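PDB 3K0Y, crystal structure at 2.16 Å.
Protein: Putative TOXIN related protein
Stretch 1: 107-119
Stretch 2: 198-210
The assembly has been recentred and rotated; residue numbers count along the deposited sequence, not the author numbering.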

# COMPACT_ATOMS: atom_id res chain seq x y z
N SER A 107 -8.60 -12.30 3.38
CA SER A 107 -9.31 -11.70 4.50
C SER A 107 -8.78 -10.27 4.77
O SER A 107 -7.58 -10.09 4.99
CB SER A 107 -8.99 -12.59 5.70
OG SER A 107 -9.70 -12.19 6.81
N ILE A 108 -9.63 -9.25 4.70
CA ILE A 108 -9.25 -7.90 5.11
C ILE A 108 -10.29 -7.34 6.12
O ILE A 108 -11.44 -7.22 5.80
CB ILE A 108 -9.14 -6.96 3.92
CG1 ILE A 108 -8.21 -7.51 2.81
CG2 ILE A 108 -8.61 -5.61 4.34
CD1 ILE A 108 -8.25 -6.68 1.52
N TYR A 109 -9.89 -7.02 7.33
CA TYR A 109 -10.82 -6.45 8.28
C TYR A 109 -10.84 -4.95 8.05
O TYR A 109 -9.91 -4.36 7.48
CB TYR A 109 -10.41 -6.75 9.68
CG TYR A 109 -10.68 -8.17 10.04
CD1 TYR A 109 -9.88 -9.23 9.55
CD2 TYR A 109 -11.78 -8.48 10.83
CE1 TYR A 109 -10.17 -10.57 9.90
CE2 TYR A 109 -12.05 -9.77 11.17
CZ TYR A 109 -11.26 -10.82 10.71
OH TYR A 109 -11.64 -12.09 11.09
N ASN A 110 -11.97 -4.37 8.38
CA ASN A 110 -12.10 -2.91 8.52
C ASN A 110 -10.97 -2.35 9.41
O ASN A 110 -10.68 -2.85 10.54
CB ASN A 110 -13.46 -2.59 9.14
CG ASN A 110 -14.62 -2.86 8.20
OD1 ASN A 110 -15.06 -4.02 7.98
ND2 ASN A 110 -15.09 -1.78 7.56
N ASN A 111 -10.30 -1.37 8.86
CA ASN A 111 -9.21 -0.62 9.51
C ASN A 111 -7.89 -1.16 9.07
O ASN A 111 -6.90 -0.55 9.37
CB ASN A 111 -9.34 -0.45 11.03
CG ASN A 111 -10.58 0.26 11.39
OD1 ASN A 111 -11.22 0.90 10.53
ND2 ASN A 111 -10.97 0.16 12.61
N ASN A 112 -7.90 -2.26 8.32
CA ASN A 112 -6.68 -2.91 7.82
C ASN A 112 -6.48 -2.51 6.38
O ASN A 112 -5.58 -3.03 5.67
CB ASN A 112 -6.72 -4.47 8.02
CG ASN A 112 -6.37 -4.91 9.49
OD1 ASN A 112 -5.95 -4.12 10.31
ND2 ASN A 112 -6.52 -6.20 9.78
N MSE A 113 -7.33 -1.61 5.91
CA MSE A 113 -7.10 -0.96 4.62
C MSE A 113 -7.17 0.54 4.81
O MSE A 113 -8.13 1.03 5.32
CB MSE A 113 -8.17 -1.36 3.61
CG MSE A 113 -7.77 -0.96 2.23
SE MSE A 113 -8.98 -1.39 0.76
CE MSE A 113 -9.18 -3.24 0.93
N TRP A 114 -6.14 1.29 4.42
CA TRP A 114 -6.22 2.74 4.61
C TRP A 114 -5.39 3.51 3.61
O TRP A 114 -4.42 2.99 3.11
CB TRP A 114 -5.82 3.10 6.05
CG TRP A 114 -4.36 3.02 6.34
CD1 TRP A 114 -3.49 4.06 6.40
CD2 TRP A 114 -3.59 1.84 6.60
NE1 TRP A 114 -2.24 3.61 6.70
CE2 TRP A 114 -2.27 2.25 6.80
CE3 TRP A 114 -3.90 0.48 6.70
CZ2 TRP A 114 -1.25 1.36 7.11
CZ3 TRP A 114 -2.86 -0.42 7.02
CH2 TRP A 114 -1.58 0.04 7.21
N ILE A 115 -5.78 4.76 3.35
CA ILE A 115 -5.01 5.68 2.54
C ILE A 115 -4.02 6.43 3.41
O ILE A 115 -4.40 6.95 4.46
CB ILE A 115 -5.89 6.68 1.75
CG1 ILE A 115 -6.77 5.92 0.75
CG2 ILE A 115 -4.98 7.65 0.94
CD1 ILE A 115 -7.78 6.84 0.03
N GLY A 116 -2.75 6.44 3.03
CA GLY A 116 -1.73 7.15 3.78
C GLY A 116 -0.59 7.52 2.84
O GLY A 116 -0.08 6.66 2.08
N ASP A 117 -0.22 8.81 2.87
CA ASP A 117 0.83 9.38 2.06
C ASP A 117 0.68 9.01 0.55
O ASP A 117 1.65 8.71 -0.10
CB ASP A 117 2.22 8.95 2.61
CG ASP A 117 3.38 9.64 1.88
OD1 ASP A 117 3.30 10.87 1.71
OD2 ASP A 117 4.35 8.97 1.45
N GLY A 118 -0.54 9.04 0.03
CA GLY A 118 -0.82 8.78 -1.42
C GLY A 118 -0.77 7.29 -1.81
O GLY A 118 -0.85 6.93 -3.01
N TYR A 119 -0.68 6.42 -0.81
CA TYR A 119 -0.72 4.99 -1.04
C TYR A 119 -1.98 4.42 -0.49
O TYR A 119 -2.50 4.90 0.51
CB TYR A 119 0.44 4.30 -0.35
CG TYR A 119 1.78 4.70 -0.90
CD1 TYR A 119 2.40 5.83 -0.44
CD2 TYR A 119 2.42 3.92 -1.88
CE1 TYR A 119 3.63 6.22 -0.92
CE2 TYR A 119 3.64 4.31 -2.39
CZ TYR A 119 4.23 5.45 -1.90
OH TYR A 119 5.42 5.84 -2.37
N ALA A 198 -16.37 -4.98 -0.70
CA ALA A 198 -15.96 -3.64 -1.08
C ALA A 198 -15.59 -2.84 0.17
O ALA A 198 -16.20 -2.98 1.24
CB ALA A 198 -17.09 -2.90 -1.79
N TYR A 199 -14.60 -1.98 0.04
CA TYR A 199 -14.36 -1.02 1.08
C TYR A 199 -14.31 0.33 0.42
O TYR A 199 -13.83 0.45 -0.67
CB TYR A 199 -13.08 -1.35 1.85
CG TYR A 199 -13.29 -2.43 2.91
CD1 TYR A 199 -14.52 -2.57 3.66
CD2 TYR A 199 -12.28 -3.36 3.13
CE1 TYR A 199 -14.65 -3.63 4.62
CE2 TYR A 199 -12.43 -4.40 4.01
CZ TYR A 199 -13.59 -4.53 4.78
OH TYR A 199 -13.55 -5.59 5.65
N LYS A 200 -14.88 1.33 1.10
CA LYS A 200 -15.01 2.67 0.56
C LYS A 200 -14.19 3.62 1.36
O LYS A 200 -14.45 3.79 2.55
CB LYS A 200 -16.43 3.14 0.62
CG LYS A 200 -17.35 2.50 -0.32
CD LYS A 200 -18.60 3.39 -0.55
CE LYS A 200 -19.49 2.80 -1.66
NZ LYS A 200 -20.88 3.30 -1.53
N LEU A 201 -13.25 4.28 0.72
CA LEU A 201 -12.41 5.22 1.40
C LEU A 201 -12.53 6.58 0.71
O LEU A 201 -12.92 6.69 -0.45
CB LEU A 201 -10.93 4.77 1.39
CG LEU A 201 -10.57 3.31 1.68
CD1 LEU A 201 -10.75 2.46 0.42
CD2 LEU A 201 -9.09 3.13 2.14
N LYS A 202 -12.16 7.61 1.43
CA LYS A 202 -12.12 8.97 0.91
C LYS A 202 -10.73 9.16 0.36
O LYS A 202 -9.78 8.77 1.02
CB LYS A 202 -12.37 9.98 2.04
CG LYS A 202 -13.74 9.92 2.63
CD LYS A 202 -14.73 10.43 1.65
CE LYS A 202 -16.13 10.58 2.25
NZ LYS A 202 -17.20 10.58 1.18
N TYR A 203 -10.62 9.78 -0.81
CA TYR A 203 -9.35 10.04 -1.51
C TYR A 203 -9.30 11.44 -2.15
O TYR A 203 -10.19 11.84 -2.92
CB TYR A 203 -9.14 9.00 -2.61
CG TYR A 203 -7.87 9.25 -3.39
CD1 TYR A 203 -6.61 9.07 -2.81
CD2 TYR A 203 -7.93 9.70 -4.70
CE1 TYR A 203 -5.44 9.33 -3.51
CE2 TYR A 203 -6.76 9.97 -5.41
CZ TYR A 203 -5.52 9.76 -4.81
OH TYR A 203 -4.37 10.04 -5.51
N ASN A 204 -8.23 12.16 -1.87
CA ASN A 204 -7.99 13.47 -2.43
C ASN A 204 -6.57 13.43 -2.99
O ASN A 204 -5.68 13.01 -2.27
CB ASN A 204 -8.12 14.54 -1.33
CG ASN A 204 -8.04 15.99 -1.87
OD1 ASN A 204 -7.17 16.31 -2.67
ND2 ASN A 204 -8.94 16.84 -1.40
N SER A 205 -6.36 13.81 -4.25
CA SER A 205 -5.00 13.81 -4.82
C SER A 205 -4.03 14.74 -4.08
O SER A 205 -2.82 14.57 -4.16
CB SER A 205 -5.01 14.23 -6.29
OG SER A 205 -5.78 13.33 -7.05
N ASP A 206 -4.56 15.75 -3.41
CA ASP A 206 -3.73 16.61 -2.57
C ASP A 206 -3.49 15.97 -1.18
O ASP A 206 -4.38 15.97 -0.35
CB ASP A 206 -4.42 17.98 -2.44
CG ASP A 206 -3.54 19.03 -1.82
OD1 ASP A 206 -2.33 18.81 -1.70
OD2 ASP A 206 -4.07 20.08 -1.46
N LYS A 207 -2.28 15.44 -0.95
CA LYS A 207 -1.89 14.81 0.35
C LYS A 207 -2.11 15.71 1.56
O LYS A 207 -2.54 15.26 2.62
CB LYS A 207 -0.40 14.47 0.37
CG LYS A 207 0.02 13.43 -0.64
CD LYS A 207 1.27 12.71 -0.18
CE LYS A 207 2.25 12.47 -1.31
NZ LYS A 207 3.53 12.08 -0.68
N THR A 208 -1.74 16.97 1.39
CA THR A 208 -2.04 18.04 2.34
C THR A 208 -3.41 17.95 2.98
O THR A 208 -3.50 17.96 4.19
CB THR A 208 -1.95 19.38 1.64
OG1 THR A 208 -0.57 19.70 1.44
CG2 THR A 208 -2.64 20.47 2.45
N LYS A 209 -4.46 17.87 2.17
CA LYS A 209 -5.85 18.00 2.67
C LYS A 209 -6.29 16.72 3.38
O LYS A 209 -7.09 16.76 4.32
CB LYS A 209 -6.84 18.32 1.54
CG LYS A 209 -6.29 19.23 0.42
CD LYS A 209 -6.78 20.65 0.49
CE LYS A 209 -7.91 20.87 -0.49
NZ LYS A 209 -8.49 22.21 -0.37
N MSE A 210 -5.77 15.58 2.92
CA MSE A 210 -5.96 14.31 3.61
C MSE A 210 -5.54 14.49 5.06
O MSE A 210 -6.04 13.82 5.96
CB MSE A 210 -5.10 13.19 2.98
CG MSE A 210 -5.40 12.85 1.50
SE MSE A 210 -6.57 11.29 1.30
CE MSE A 210 -8.15 12.14 2.00

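What does the Tyr199 hydroxyl bond to? It donates to a backbone carbonyl: Tyr199 OH lies 2.7 Å from Ile108 O, so the phenol proton is satisfied by a main-chain acceptor. That carbonyl sits at the edge of the ring, near its plane, where a phenol can direct its hydrogen. Other polar atoms crowd the same oxygen without bonding to it. Asn110 N is 3.4 Å from Tyr199 OH, but the angle is poor, and Asn110 OD1 approaches Tyr199 OH to 3.2 Å as a contact alone.

How is the turn beside this hydroxyl held? Its closure is internal to the first stretch. In the type II turn from Tyr109 to Asn112, Asn112 N donates to Tyr109 O at 3.0 Å, so that carbonyl has a partner of its own.

What joins the two strands between the polar ends? They run nearly parallel, 10° apart, but their axes come no closer than 7.6 Å and no backbone hydrogen bond links them, so side chains fill the gap. Met113, a selenomethionine, places CE 3.8 Å from Tyr199 CD2, at the ring edge. Ile115 sets CG1 3.9 Å from Leu201 CD2 and CD1 3.7 Å from Tyr203 CB. Ile115 CD1 also comes within 3.0 Å of Lys202 O, a tight approach in which a methyl offers that carbonyl no conventional hydrogen bond.

Where is charge neutralised? Lys207 NZ donates to Asp117 OD1 at 2.7 Å, a hydrogen bond within a salt bridge. The Asp117 CA-to-CB bond points away from the second stretch, yet the carboxylate comes nearer, and both its oxygens also have hydrogen-bond partners elsewhere in the structure. Asp117 lies in a type I' turn closed by Tyr119 N to Gly116 O, 3.0 Å; Gly116 N returns the bond to Tyr119 O, also at 3.0 Å.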